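Local coordinates for oxygenase-reductase (Streptomyces fradiae, PDB 4OSP), which reduces the C-6 ketone of angucyclinones in urdamycin biosynthesis with NADPH, through its C-terminal short-chain dehydrogenase/reductase domain, at the NAP/2V4 site. Numbering follows the deposited sequence.

The NAP/2V4 site. Residues 23, 25-26, 28, 47-48, 74-75, 107-109, 111, 130, 155-157, 159, 170, 174, 200-203, 205. With NAP (NADP nicotinamide-adenine-dinucleotide phosphate), chain B; 2V4 (rabelomycin), chain C.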
# COMPACT_ATOMS: atom_id res chain seq x y z
N GLY A 23 27.69 7.04 4.81
CA GLY A 23 27.30 8.06 5.78
C GLY A 23 27.22 7.55 7.21
O GLY A 23 26.27 7.85 7.92
N SER A 25 29.22 8.26 9.74
CA SER A 25 30.00 9.11 10.63
C SER A 25 29.11 9.77 11.69
O SER A 25 29.61 10.23 12.72
CB SER A 25 30.79 10.17 9.85
OG SER A 25 29.93 11.10 9.18
N ARG A 26 27.81 9.81 11.44
CA ARG A 26 26.84 10.26 12.45
C ARG A 26 25.45 9.69 12.24
O ARG A 26 25.19 9.03 11.23
CB ARG A 26 26.80 11.79 12.55
CG ARG A 26 26.56 12.52 11.24
CD ARG A 26 26.73 14.03 11.41
NE ARG A 26 25.97 14.75 10.39
CZ ARG A 26 26.39 14.95 9.14
NH1 ARG A 26 27.58 14.52 8.76
NH2 ARG A 26 25.62 15.59 8.27
N ILE A 28 21.95 7.75 12.10
CA ILE A 28 21.53 6.37 11.85
C ILE A 28 22.66 5.50 11.28
O ILE A 28 22.83 4.35 11.69
CB ILE A 28 20.29 6.35 10.93
CG1 ILE A 28 19.09 6.95 11.66
CG2 ILE A 28 19.99 4.93 10.44
CD1 ILE A 28 17.94 7.30 10.75
N CYS A 47 32.14 8.44 5.10
CA CYS A 47 31.50 9.74 4.89
C CYS A 47 32.21 10.59 3.82
O CYS A 47 33.15 10.11 3.15
CB CYS A 47 31.33 10.50 6.21
SG CYS A 47 32.87 11.12 6.93
N SER A 48 31.75 11.83 3.63
CA SER A 48 32.28 12.68 2.57
C SER A 48 33.76 13.00 2.77
O SER A 48 34.62 12.35 2.18
CB SER A 48 31.48 13.96 2.44
OG SER A 48 32.13 14.86 1.56
N GLU A 74 33.34 11.68 -1.27
CA GLU A 74 32.22 12.57 -1.44
C GLU A 74 31.30 12.00 -2.54
O GLU A 74 31.71 11.84 -3.69
CB GLU A 74 32.73 13.99 -1.74
CG GLU A 74 31.90 14.84 -2.68
CD GLU A 74 30.94 15.78 -1.98
OE1 GLU A 74 30.34 15.37 -0.95
OE2 GLU A 74 30.79 16.92 -2.46
N LEU A 75 30.09 11.62 -2.15
CA LEU A 75 29.12 11.08 -3.09
C LEU A 75 28.46 12.20 -3.89
O LEU A 75 28.38 13.32 -3.43
CB LEU A 75 28.06 10.23 -2.36
CG LEU A 75 28.59 9.05 -1.53
CD1 LEU A 75 27.45 8.16 -1.04
CD2 LEU A 75 29.59 8.22 -2.32
N ASN A 107 22.87 4.31 3.20
CA ASN A 107 22.34 5.21 4.24
C ASN A 107 22.59 6.69 3.97
O ASN A 107 21.76 7.52 4.32
CB ASN A 107 22.87 4.82 5.63
CG ASN A 107 22.50 5.83 6.70
OD1 ASN A 107 21.47 5.69 7.38
ND2 ASN A 107 23.33 6.87 6.86
N ALA A 108 23.74 7.03 3.38
CA ALA A 108 24.07 8.43 3.07
C ALA A 108 22.89 9.15 2.40
O ALA A 108 22.28 8.62 1.49
CB ALA A 108 25.31 8.52 2.20
N GLY A 109 22.57 10.35 2.87
CA GLY A 109 21.45 11.10 2.34
C GLY A 109 21.47 12.53 2.82
O GLY A 109 21.99 12.82 3.89
N MET A 111 18.96 16.32 2.99
CA MET A 111 17.64 16.93 2.91
C MET A 111 17.64 18.26 2.16
O MET A 111 18.69 18.90 2.00
CB MET A 111 17.10 17.13 4.32
CG MET A 111 17.56 16.02 5.24
SD MET A 111 16.21 15.13 6.00
CE MET A 111 14.87 15.46 4.87
N VAL A 130 22.92 12.50 -4.80
CA VAL A 130 23.36 11.90 -3.54
C VAL A 130 22.41 10.79 -3.07
O VAL A 130 22.88 9.71 -2.65
CB VAL A 130 23.55 12.98 -2.44
CG1 VAL A 130 23.78 12.35 -1.06
CG2 VAL A 130 24.72 13.90 -2.81
N ILE A 155 18.25 2.75 2.98
CA ILE A 155 17.58 3.57 3.97
C ILE A 155 16.72 4.58 3.26
O ILE A 155 17.22 5.53 2.65
CB ILE A 155 18.56 4.27 4.94
CG1 ILE A 155 19.49 3.26 5.61
CG2 ILE A 155 17.79 5.08 5.98
CD1 ILE A 155 18.79 2.07 6.25
N SER A 156 15.41 4.35 3.31
CA SER A 156 14.42 5.16 2.62
C SER A 156 13.92 6.24 3.58
O SER A 156 14.71 6.81 4.34
CB SER A 156 13.25 4.26 2.15
OG SER A 156 12.19 5.01 1.59
N SER A 157 12.61 6.51 3.55
CA SER A 157 12.00 7.51 4.43
C SER A 157 10.49 7.36 4.52
O SER A 157 9.81 7.12 3.51
CB SER A 157 12.35 8.92 3.94
OG SER A 157 11.66 9.90 4.71
N LEU A 159 8.57 9.66 4.68
CA LEU A 159 8.00 10.72 3.85
C LEU A 159 7.56 10.21 2.49
O LEU A 159 6.84 10.91 1.79
CB LEU A 159 8.95 11.91 3.71
CG LEU A 159 9.38 12.63 5.00
CD1 LEU A 159 10.46 13.66 4.70
CD2 LEU A 159 8.20 13.28 5.71
N TYR A 170 13.26 15.79 -1.79
CA TYR A 170 13.84 14.72 -0.98
C TYR A 170 13.01 13.42 -1.08
O TYR A 170 13.56 12.34 -1.30
CB TYR A 170 13.96 15.18 0.47
CG TYR A 170 14.26 14.10 1.49
CD1 TYR A 170 15.57 13.72 1.76
CD2 TYR A 170 13.24 13.50 2.22
CE1 TYR A 170 15.85 12.75 2.72
CE2 TYR A 170 13.51 12.52 3.17
CZ TYR A 170 14.81 12.15 3.41
OH TYR A 170 15.06 11.19 4.35
N LYS A 174 13.58 9.41 -2.53
CA LYS A 174 13.38 8.24 -1.71
C LYS A 174 12.37 7.30 -2.36
O LYS A 174 12.50 6.08 -2.26
CB LYS A 174 12.96 8.63 -0.29
CG LYS A 174 14.05 9.37 0.47
CD LYS A 174 15.27 8.46 0.63
CE LYS A 174 16.24 9.02 1.65
NZ LYS A 174 17.32 8.04 1.98
N PRO A 200 12.77 4.98 8.08
CA PRO A 200 12.58 5.61 9.40
C PRO A 200 11.47 6.67 9.39
O PRO A 200 11.08 7.16 8.32
CB PRO A 200 13.93 6.29 9.68
CG PRO A 200 14.85 5.86 8.59
CD PRO A 200 14.01 5.41 7.43
N GLY A 201 10.95 6.99 10.58
CA GLY A 201 10.25 8.25 10.80
C GLY A 201 11.24 9.26 11.36
O GLY A 201 12.45 9.13 11.16
N ILE A 202 10.72 10.25 12.08
CA ILE A 202 11.56 11.24 12.75
C ILE A 202 12.50 10.57 13.72
O ILE A 202 12.08 9.85 14.62
CB ILE A 202 10.71 12.29 13.52
CG1 ILE A 202 9.67 12.93 12.59
CG2 ILE A 202 11.61 13.35 14.13
CD1 ILE A 202 8.57 13.67 13.32
N THR A 203 13.79 10.83 13.55
CA THR A 203 14.80 10.17 14.34
C THR A 203 15.81 11.21 14.84
O THR A 203 16.34 11.99 14.05
CB THR A 203 15.50 9.08 13.50
OG1 THR A 203 14.50 8.30 12.83
CG2 THR A 203 16.35 8.17 14.37
N ASN A 205 18.91 12.88 15.39
CA ASN A 205 20.25 12.76 14.81
C ASN A 205 21.20 13.89 15.21
O ASN A 205 22.16 14.18 14.49
CB ASN A 205 20.17 12.67 13.29
CG ASN A 205 19.67 13.96 12.65
OD1 ASN A 205 19.22 14.88 13.34
ND2 ASN A 205 19.75 14.02 11.33
PA NAP B . 22.78 12.56 9.16
O1A NAP B . 22.85 12.49 10.67
O2A NAP B . 22.74 13.88 8.43
O5B NAP B . 24.03 11.74 8.56
C5B NAP B . 24.01 11.40 7.18
C4B NAP B . 25.35 10.82 6.74
O4B NAP B . 25.38 10.88 5.30
C3B NAP B . 26.54 11.64 7.25
O3B NAP B . 27.54 10.76 7.80
C2B NAP B . 27.08 12.35 6.02
O2B NAP B . 28.51 12.46 6.02
C1B NAP B . 26.63 11.45 4.88
N9A NAP B . 26.54 12.18 3.60
C8A NAP B . 25.67 13.16 3.27
N7A NAP B . 25.91 13.62 2.01
C5A NAP B . 26.97 12.92 1.53
C6A NAP B . 27.74 12.90 0.27
N6A NAP B . 27.44 13.73 -0.76
N1A NAP B . 28.78 12.03 0.19
C2A NAP B . 29.11 11.20 1.21
N3A NAP B . 28.43 11.16 2.37
C4A NAP B . 27.38 11.99 2.59
O3 NAP B . 21.51 11.69 8.62
PN NAP B . 20.52 10.74 9.49
O1N NAP B . 19.43 11.57 10.13
O2N NAP B . 21.28 9.77 10.37
O5D NAP B . 19.83 9.93 8.27
C5D NAP B . 20.56 9.01 7.45
C4D NAP B . 19.59 8.42 6.43
O4D NAP B . 18.31 8.20 7.05
C3D NAP B . 19.36 9.36 5.25
O3D NAP B . 19.30 8.60 4.04
C2D NAP B . 18.00 9.98 5.53
O2D NAP B . 17.32 10.34 4.32
C1D NAP B . 17.30 8.87 6.29
N1N NAP B . 16.22 9.31 7.17
C2N NAP B . 16.45 10.03 8.28
C3N NAP B . 15.37 10.42 9.10
C7N NAP B . 15.56 11.22 10.35
O7N NAP B . 14.63 11.90 10.77
N7N NAP B . 16.73 11.18 11.00
C4N NAP B . 14.08 10.03 8.73
C5N NAP B . 13.87 9.29 7.58
C6N NAP B . 14.97 8.94 6.81
P2B NAP B . 29.24 13.82 5.55
O1X NAP B . 28.97 14.81 6.66
O2X NAP B . 30.69 13.42 5.46
O3X NAP B . 28.59 14.18 4.23
OAC 2V4 C . 9.71 15.36 9.95
CAS 2V4 C . 10.00 14.32 9.36
CAX 2V4 C . 11.29 14.13 8.83
CAR 2V4 C . 12.32 15.11 8.94
CAN 2V4 C . 12.20 16.34 9.59
OAB 2V4 C . 11.31 17.14 9.32
CAL 2V4 C . 13.20 16.69 10.52
CAY 2V4 C . 14.63 16.32 10.00
CAA 2V4 C . 15.24 15.22 10.88
OAG 2V4 C . 15.48 17.47 10.07
CAM 2V4 C . 14.57 15.84 8.54
CAQ 2V4 C . 13.58 14.86 8.40
CAK 2V4 C . 13.85 13.67 7.75
CAP 2V4 C . 12.86 12.72 7.63
OAF 2V4 C . 13.09 11.55 6.98
CAW 2V4 C . 11.58 12.92 8.16
CAT 2V4 C . 10.60 11.92 8.03
OAD 2V4 C . 10.87 10.87 7.45
CAV 2V4 C . 9.32 12.13 8.57
CAU 2V4 C . 9.03 13.33 9.22
CAJ 2V4 C . 7.75 13.54 9.75
CAH 2V4 C . 6.76 12.57 9.64
CAI 2V4 C . 7.04 11.38 8.98
CAO 2V4 C . 8.31 11.17 8.46
OAE 2V4 C . 8.61 10.02 7.81
O HOH W 1 23.24 8.59 9.12
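The Rossmann-fold cofactor cleft of this short-chain dehydrogenase/reductase domain holds NADP, its glycine-rich loop (the TGxxxGxG motif, Gly23 onward) and the start of helix 27-38 meeting the adenosine ribose and the phosphates, with the inhibitor rabelomycin, an angucyclinone antibiotic, beside the nicotinamide. Arg26 binds the 2'-phosphate of NADP: CG takes the crowded position between backbone N and carbonyl carbon (chi1 54°), the chain runs extended to NE, and NH1 forms a salt bridge with phosphate oxygen O1X at 2.5 Å, nearly in the guanidinium plane. Ser48 adds its backbone N to O2X of the same phosphate, and together the two would favour NADP(H) over NAD(H); the Ser48 hydroxyl turns away to Glu74 OE1, meeting that carboxylate from above its plane. The adenine edge is read by the backbone of Leu75, whose N donates to N1A (2.7 Å) and whose O accepts from the 6-amino N6A. At the helix 27-38 start, Ile28 N gives a fairly straight bond to the nicotinamide-side phosphate oxygen O2N at 2.8 Å, and a water held by Asn107 ND2 and Arg26 O reaches the same oxygen.

Ser157, Tyr170 and Lys174 form the family's catalytic triad. Tyr170, CG anti to the backbone N (chi1 168°), brings OH tip to tip with the nicotinamide-ribose 2'-hydroxyl O2D, which lies at the ring edge in plane; Met111 CE covers one ring face centrally. Lys174 NZ is shared between the ribose 3'-hydroxyl O3D (2.9 Å) and Ile155 O, and its likely positive charge could lower the tyrosine pKa. The carboxamide is fixed in rotation by Thr203, whose N donates to O7N and whose O accepts N7N on a lone pair at 3.2 Å, while Pro200 CG rests over one face of the nicotinamide ring.

Rabelomycin is poorly ordered. Ser157 OG, anti to its own N, lies 3.1 Å from the phenolic OAF, a hydrogen bond of undecided direction. Leu159 CD2 sits over the face of the outer aromatic ring, 3.5 Å from its centroid.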